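Local structure of pheromone cOB1/lipoprotein, YaeC family (Enterococcus faecalis, 4EF1) at residues V111-W114 with P115-L118. The protein probably binds methionine for uptake as a membrane-attached lipoprotein and is named as the precursor of the pheromone cOB1. Numbering follows the deposited sequence.
With MSE (selenomethionine), chain C.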
loop_
_atom_site.group_PDB
_atom_site.type_symbol
_atom_site.label_atom_id
_atom_site.label_comp_id
_atom_site.label_asym_id
_atom_site.label_seq_id
_atom_site.Cartn_x
_atom_site.Cartn_y
_atom_site.Cartn_z
ATOM N N VAL A 111 9.194 7.155 -2.461
ATOM C CA VAL A 111 9.333 7.450 -3.889
ATOM C C VAL A 111 8.579 6.480 -4.784
ATOM O O VAL A 111 8.082 6.859 -5.867
ATOM C CB VAL A 111 10.843 7.573 -4.323
ATOM C CG1 VAL A 111 11.604 8.611 -3.494
ATOM C CG2 VAL A 111 11.536 6.269 -4.202
ATOM N N SER A 112 8.448 5.231 -4.337
ATOM C CA SER A 112 7.735 4.250 -5.131
ATOM C C SER A 112 6.213 4.516 -5.261
ATOM O O SER A 112 5.584 3.914 -6.120
ATOM C CB SER A 112 8.035 2.821 -4.690
ATOM O OG SER A 112 7.537 2.521 -3.414
ATOM N N ASP A 113 5.626 5.383 -4.425
ATOM C CA ASP A 113 4.209 5.785 -4.563
ATOM C C ASP A 113 4.051 7.045 -5.425
ATOM O O ASP A 113 2.935 7.433 -5.733
ATOM C CB ASP A 113 3.554 6.054 -3.196
ATOM C CG ASP A 113 3.187 4.784 -2.435
ATOM O OD1 ASP A 113 2.899 3.746 -3.073
ATOM O OD2 ASP A 113 3.131 4.843 -1.187
ATOM N N TRP A 114 5.149 7.690 -5.779
ATOM C CA TRP A 114 5.076 8.937 -6.579
ATOM C C TRP A 114 4.403 8.769 -7.907
ATOM O O TRP A 114 3.603 9.614 -8.260
ATOM C CB TRP A 114 6.439 9.605 -6.761
ATOM C CG TRP A 114 7.055 10.096 -5.468
ATOM C CD1 TRP A 114 6.504 10.086 -4.190
ATOM C CD2 TRP A 114 8.339 10.761 -5.312
ATOM N NE1 TRP A 114 7.340 10.666 -3.289
ATOM C CE2 TRP A 114 8.464 11.077 -3.888
ATOM C CE3 TRP A 114 9.370 11.094 -6.170
ATOM C CZ2 TRP A 114 9.570 11.719 -3.381
ATOM C CZ3 TRP A 114 10.489 11.708 -5.650
ATOM C CH2 TRP A 114 10.599 12.005 -4.283
ATOM N N PRO A 115 4.706 7.676 -8.642
ATOM C CA PRO A 115 4.006 7.446 -9.894
ATOM C C PRO A 115 2.474 7.350 -9.809
ATOM O O PRO A 115 1.790 7.585 -10.817
ATOM C CB PRO A 115 4.589 6.117 -10.381
ATOM C CG PRO A 115 5.974 6.062 -9.804
ATOM C CD PRO A 115 5.762 6.654 -8.429
ATOM N N ARG A 116 1.975 6.969 -8.651
ATOM C CA ARG A 116 0.555 6.794 -8.408
ATOM C C ARG A 116 -0.202 8.135 -8.371
ATOM O O ARG A 116 -1.267 8.241 -8.944
ATOM C CB ARG A 116 0.352 6.018 -7.118
ATOM C CG ARG A 116 1.098 4.679 -7.042
ATOM C CD ARG A 116 0.910 3.915 -5.762
ATOM N NE ARG A 116 -0.352 3.170 -5.663
ATOM C CZ ARG A 116 -0.720 2.484 -4.589
ATOM N NH1 ARG A 116 0.109 2.363 -3.544
ATOM N NH2 ARG A 116 -1.870 1.841 -4.587
ATOM N N VAL A 117 0.329 9.140 -7.681
ATOM C CA VAL A 117 -0.276 10.474 -7.711
ATOM C C VAL A 117 -0.144 11.060 -9.123
ATOM O O VAL A 117 -1.074 11.709 -9.618
ATOM C CB VAL A 117 0.304 11.438 -6.648
ATOM C CG1 VAL A 117 1.697 11.918 -7.073
ATOM C CG2 VAL A 117 -0.650 12.627 -6.431
ATOM N N LEU A 118 1.000 10.805 -9.788
ATOM C CA LEU A 118 1.199 11.254 -11.156
ATOM C C LEU A 118 0.160 10.612 -12.125
ATOM O O LEU A 118 -0.381 11.333 -12.967
ATOM C CB LEU A 118 2.645 10.990 -11.623
ATOM C CG LEU A 118 3.758 11.813 -10.945
ATOM C CD1 LEU A 118 5.129 11.487 -11.508
ATOM C CD2 LEU A 118 3.510 13.298 -11.104
HETATM N N MSE C 301 -0.674 -0.752 1.953
HETATM C CA MSE C 301 0.141 0.245 1.150
HETATM C C MSE C 301 -0.418 0.474 -0.257
HETATM O O MSE C 301 -0.790 -0.495 -0.937
HETATM O OXT MSE C 301 -0.426 1.631 -0.759
HETATM C CB MSE C 301 1.618 -0.141 1.087
HETATM C CG MSE C 301 2.543 0.898 0.441
HETATM SE SE MSE C 301 4.304 0.172 0.174
HETATM C CE MSE C 301 4.904 0.016 2.065
#
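Arg116 and Asp113 form a salt bridge at the start of helix 114-123, in a substrate-binding-protein (periplasmic-binding-protein-like) fold where a short 3-10 turn, 111-113, leads from strand 104-108 into the helix. The pair illustrates how a helix start can present an arginine to a ligand carboxylate. CB of Arg116 lies 3.3 Å from Asp113 O, the same carbonyl that accepts the bond from Arg116 N, and CG of Arg116 stays beside Asp113 O at 3.6 Å. CD then passes Asp113 OD1, and a bend at chi3 (79°) swings the guanidinium round to bring NH1 within bonding distance of both Asp113 OD1 and the ligand carboxylate. NE is held by a salt bridge to Glu195, while NH2 makes a weak hydrogen bond to Glu84 O. Arg116 NH1 donates to Asp113 OD1 over 3.1 Å; this oxygen lies in the guanidinium plane, yet NH1 stands above the carboxylate plane, the two planes being 52° apart. Asp113, hydrogen-bonded also to His60 at OD1 and to Asn176 at OD2, is a second-shell residue that ties three pocket residues together. Next to it in the chain, the rim of one Trp114 ring face rests on Val111 CA and NE1 bonds to Ser108 O, while Trp114 O accepts the helical bond from Leu118 N at 3.2 Å. At the arginine's tip, Arg116 NH1 also donates to OXT of the bound selenomethionine (MSE) over 2.9 Å, with an N-H...O angle of 152°.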